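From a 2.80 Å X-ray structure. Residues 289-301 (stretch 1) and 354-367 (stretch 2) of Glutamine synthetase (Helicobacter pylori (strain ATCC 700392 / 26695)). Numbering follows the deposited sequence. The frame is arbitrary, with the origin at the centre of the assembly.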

# COMPACT_ATOMS: atom_id res chain seq x y z
N GLU B 289 39.90 60.52 14.00
CA GLU B 289 41.12 59.92 13.50
C GLU B 289 41.05 58.43 13.79
O GLU B 289 40.45 58.01 14.78
CB GLU B 289 42.38 60.56 14.14
CG GLU B 289 42.60 60.34 15.66
CD GLU B 289 42.95 61.63 16.44
OE1 GLU B 289 42.79 62.75 15.87
OE2 GLU B 289 43.36 61.54 17.62
N ASN B 290 41.62 57.61 12.91
CA ASN B 290 41.53 56.17 13.09
C ASN B 290 42.80 55.72 13.80
O ASN B 290 43.84 55.56 13.17
CB ASN B 290 41.35 55.47 11.75
CG ASN B 290 41.16 53.97 11.90
OD1 ASN B 290 41.54 53.38 12.91
ND2 ASN B 290 40.54 53.35 10.90
N LEU B 291 42.67 55.40 15.08
CA LEU B 291 43.87 55.10 15.86
C LEU B 291 44.53 53.79 15.46
O LEU B 291 45.66 53.53 15.88
CB LEU B 291 43.56 55.08 17.36
CG LEU B 291 43.39 56.39 18.14
CD1 LEU B 291 42.30 57.22 17.55
CD2 LEU B 291 43.12 56.11 19.58
N PHE B 292 43.89 52.98 14.62
CA PHE B 292 44.48 51.71 14.24
C PHE B 292 45.45 51.85 13.10
O PHE B 292 46.34 51.01 12.94
CB PHE B 292 43.39 50.71 13.86
CG PHE B 292 42.90 49.91 15.01
CD1 PHE B 292 42.84 50.46 16.28
CD2 PHE B 292 42.52 48.59 14.84
CE1 PHE B 292 42.40 49.72 17.36
CE2 PHE B 292 42.07 47.84 15.92
CZ PHE B 292 42.01 48.42 17.19
N SER B 293 45.32 52.91 12.31
CA SER B 293 46.21 53.17 11.20
C SER B 293 47.46 53.90 11.67
O SER B 293 47.38 54.92 12.37
CB SER B 293 45.48 53.99 10.15
OG SER B 293 45.14 55.24 10.70
N GLY B 294 48.60 53.41 11.24
CA GLY B 294 49.86 54.04 11.55
C GLY B 294 50.88 53.43 10.63
O GLY B 294 50.53 52.82 9.62
N GLU B 295 52.16 53.54 11.01
CA GLU B 295 53.21 52.95 10.18
C GLU B 295 54.12 52.01 10.96
O GLU B 295 55.14 51.57 10.43
CB GLU B 295 54.01 54.02 9.41
CG GLU B 295 53.14 54.86 8.44
CD GLU B 295 52.78 54.09 7.14
OE1 GLU B 295 53.72 53.65 6.43
OE2 GLU B 295 51.57 53.92 6.83
N THR B 296 53.72 51.65 12.18
CA THR B 296 54.44 50.64 12.94
C THR B 296 54.53 49.33 12.16
O THR B 296 55.58 48.68 12.14
CB THR B 296 53.75 50.45 14.29
OG1 THR B 296 53.48 51.73 14.88
CG2 THR B 296 54.59 49.59 15.24
N TYR B 297 53.46 48.95 11.47
CA TYR B 297 53.41 47.68 10.73
C TYR B 297 52.58 47.94 9.47
O TYR B 297 52.35 49.10 9.09
CB TYR B 297 52.87 46.53 11.59
CG TYR B 297 53.12 45.15 11.01
CD1 TYR B 297 54.41 44.68 10.83
CD2 TYR B 297 52.06 44.32 10.64
CE1 TYR B 297 54.65 43.42 10.31
CE2 TYR B 297 52.29 43.06 10.11
CZ TYR B 297 53.59 42.62 9.95
OH TYR B 297 53.83 41.37 9.42
N LYS B 298 52.11 46.88 8.83
CA LYS B 298 51.39 47.00 7.56
C LYS B 298 50.19 47.96 7.57
O LYS B 298 49.06 47.56 7.26
CB LYS B 298 50.97 45.62 7.08
CG LYS B 298 52.19 44.78 6.68
CD LYS B 298 51.86 43.31 6.53
CE LYS B 298 53.04 42.52 5.98
NZ LYS B 298 52.76 41.05 5.96
N GLY B 299 50.41 49.21 7.93
CA GLY B 299 49.35 50.19 7.96
C GLY B 299 48.62 50.24 9.27
O GLY B 299 47.50 50.76 9.33
N LEU B 300 49.22 49.72 10.33
CA LEU B 300 48.59 49.67 11.63
C LEU B 300 49.46 50.39 12.63
O LEU B 300 50.68 50.40 12.52
CB LEU B 300 48.41 48.23 12.08
CG LEU B 300 47.52 47.39 11.16
CD1 LEU B 300 47.76 45.92 11.48
CD2 LEU B 300 46.02 47.78 11.24
N SER B 301 48.83 50.94 13.66
CA SER B 301 49.55 51.73 14.64
C SER B 301 50.01 50.88 15.83
O SER B 301 49.51 49.78 16.08
CB SER B 301 48.68 52.90 15.10
OG SER B 301 47.40 52.48 15.55
N ARG B 354 43.30 38.53 11.24
CA ARG B 354 43.69 38.70 9.85
C ARG B 354 43.74 40.17 9.54
O ARG B 354 42.84 40.92 9.93
CB ARG B 354 42.71 37.99 8.92
CG ARG B 354 42.82 38.45 7.53
CD ARG B 354 42.25 37.43 6.63
NE ARG B 354 42.00 38.05 5.35
CZ ARG B 354 40.90 38.72 5.10
NH1 ARG B 354 39.96 38.75 6.04
NH2 ARG B 354 40.72 39.28 3.92
N ILE B 355 44.81 40.58 8.88
CA ILE B 355 44.95 41.93 8.36
C ILE B 355 44.50 41.92 6.91
O ILE B 355 45.15 41.28 6.07
CB ILE B 355 46.39 42.43 8.49
CG1 ILE B 355 46.80 42.42 9.95
CG2 ILE B 355 46.50 43.81 7.96
CD1 ILE B 355 47.49 41.12 10.38
N PRO B 356 43.38 42.55 6.58
CA PRO B 356 42.95 42.59 5.17
C PRO B 356 43.91 43.36 4.27
O PRO B 356 44.67 44.23 4.71
CB PRO B 356 41.58 43.28 5.24
CG PRO B 356 41.09 43.01 6.67
CD PRO B 356 42.34 43.04 7.50
N TYR B 357 43.79 43.09 2.97
CA TYR B 357 44.70 43.61 1.96
C TYR B 357 44.61 45.13 1.81
O TYR B 357 45.63 45.82 1.82
CB TYR B 357 44.42 42.93 0.62
CG TYR B 357 44.99 43.72 -0.53
CD1 TYR B 357 44.19 44.61 -1.25
CD2 TYR B 357 46.34 43.64 -0.83
CE1 TYR B 357 44.72 45.37 -2.26
CE2 TYR B 357 46.89 44.41 -1.85
CZ TYR B 357 46.07 45.26 -2.57
OH TYR B 357 46.59 46.03 -3.60
N GLY B 358 43.39 45.67 1.62
CA GLY B 358 43.18 47.08 1.36
C GLY B 358 43.89 48.01 2.34
O GLY B 358 44.80 48.75 1.93
N ILE B 359 43.53 47.94 3.63
CA ILE B 359 44.21 48.62 4.74
C ILE B 359 44.66 50.04 4.38
O ILE B 359 45.82 50.41 4.55
CB ILE B 359 45.37 47.74 5.26
CG1 ILE B 359 45.92 48.27 6.57
CG2 ILE B 359 46.50 47.58 4.22
CD1 ILE B 359 45.85 47.24 7.65
N SER B 360 43.74 50.84 3.86
CA SER B 360 43.89 52.29 3.84
C SER B 360 43.91 52.89 5.25
O SER B 360 43.82 52.15 6.25
CB SER B 360 42.76 52.93 3.01
OG SER B 360 42.51 54.29 3.36
N LYS B 361 44.05 54.22 5.34
CA LYS B 361 43.91 54.94 6.60
C LYS B 361 42.49 54.82 7.14
O LYS B 361 42.27 54.28 8.23
CB LYS B 361 44.27 56.42 6.39
CG LYS B 361 44.51 57.25 7.67
CD LYS B 361 45.83 56.86 8.34
CE LYS B 361 46.59 58.01 8.99
NZ LYS B 361 47.82 57.50 9.69
N ASN B 362 41.51 55.34 6.40
CA ASN B 362 40.12 55.26 6.84
C ASN B 362 39.66 53.85 7.11
O ASN B 362 38.68 53.66 7.84
CB ASN B 362 39.19 55.89 5.79
CG ASN B 362 39.17 57.40 5.86
OD1 ASN B 362 39.59 57.99 6.85
ND2 ASN B 362 38.68 58.04 4.79
N SER B 363 40.32 52.85 6.54
CA SER B 363 39.86 51.47 6.66
C SER B 363 40.74 50.59 7.52
O SER B 363 40.42 49.41 7.69
CB SER B 363 39.76 50.83 5.27
OG SER B 363 41.06 50.48 4.81
N ALA B 364 41.81 51.12 8.10
CA ALA B 364 42.70 50.27 8.87
C ALA B 364 41.90 49.59 9.98
O ALA B 364 41.05 50.21 10.62
CB ALA B 364 43.85 51.08 9.44
N ARG B 365 42.14 48.29 10.15
CA ARG B 365 41.28 47.49 11.00
C ARG B 365 41.89 46.11 11.13
O ARG B 365 42.72 45.70 10.32
CB ARG B 365 39.86 47.37 10.43
CG ARG B 365 39.65 46.06 9.68
CD ARG B 365 38.63 46.17 8.60
NE ARG B 365 39.15 45.61 7.36
CZ ARG B 365 38.54 45.75 6.18
NH1 ARG B 365 37.41 46.44 6.12
NH2 ARG B 365 39.06 45.22 5.08
N PHE B 366 41.44 45.39 12.15
CA PHE B 366 41.66 43.95 12.21
C PHE B 366 40.37 43.22 11.87
O PHE B 366 39.28 43.79 11.88
CB PHE B 366 42.13 43.52 13.59
CG PHE B 366 43.44 44.09 13.99
CD1 PHE B 366 43.54 44.94 15.07
CD2 PHE B 366 44.60 43.72 13.33
CE1 PHE B 366 44.78 45.44 15.47
CE2 PHE B 366 45.85 44.22 13.72
CZ PHE B 366 45.93 45.08 14.79
N GLU B 367 40.50 41.94 11.53
CA GLU B 367 39.37 41.03 11.47
C GLU B 367 39.65 39.81 12.33
O GLU B 367 40.65 39.11 12.12
CB GLU B 367 39.05 40.62 10.03
CG GLU B 367 38.13 39.40 9.94
CD GLU B 367 38.12 38.78 8.55
OE1 GLU B 367 37.63 39.45 7.60
OE2 GLU B 367 38.67 37.67 8.40

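Two largely irregular segments of one chain pack through a small apolar cluster around Leu-300, Ala-364 and Phe-366, fastened at one end by a side-chain-to-backbone hydrogen bond, with 598 Å² buried in all. That bond runs from Asn-290 ND2 to Ala-364 O (3.2 Å). The same amide uses its other end locally: OD1 accepts from Phe-292 N at 2.9 Å, so Asn-290, chi1 t, braces its own type I turn (Asn-290 to Ser-293) while reaching across to the turn from Lys-361 to Ala-364. Ser-293 OG donates to Asn-290 O (2.8 Å), satisfying the hydroxyl within its own turn. Ser-293 CB packs on Ala-364 CB at 3.4 Å, where the backbones come close, the CA atoms of Ser-293 and Ala-364 5.1 Å apart. Ala-364 CB, a lone methyl, fits this spot, lying also 3.7 Å from Gly-299 O and 4.3 Å from Leu-300 CD2. Asn-290, Phe-292, Ser-293, Leu-300, Ile-355, Ala-364 and Phe-366 are buried, Leu-300 giving up the most area to the other stretch. Leu-300 points toward that stretch: its CD1 comes within 3.4 Å of Phe-366 CE2 and 3.9 Å of Ile-355 CG1, and its CD2 within 3.6 Å of Ile-359 CD1. Phe-366 leaves its backbone sideways, but its ring comes nearer and touches both Leu-300 and Phe-292. The two phenyl rings meet obliquely, centroids 5.4 Å apart and planes at 63°, with Phe-292 CE2 3.4 Å from Phe-366 CD1. Gly-299 suits its place doubly: its phi/psi of 89/19 would jam a CB against the preceding carbonyl, and that CB would also stand 2.9 Å from Ile-359 CG1, a clash. Ile-359 CD1 lies 3.2 Å from Lys-298 O. At the exposed margin, Lys-361 extends its aliphatic chain across Ser-293, bringing Lys-361 CD 2.9 Å from Ser-293 OG, a tight contact, while its charged NZ remains 4.4 Å from Gly-294 CA.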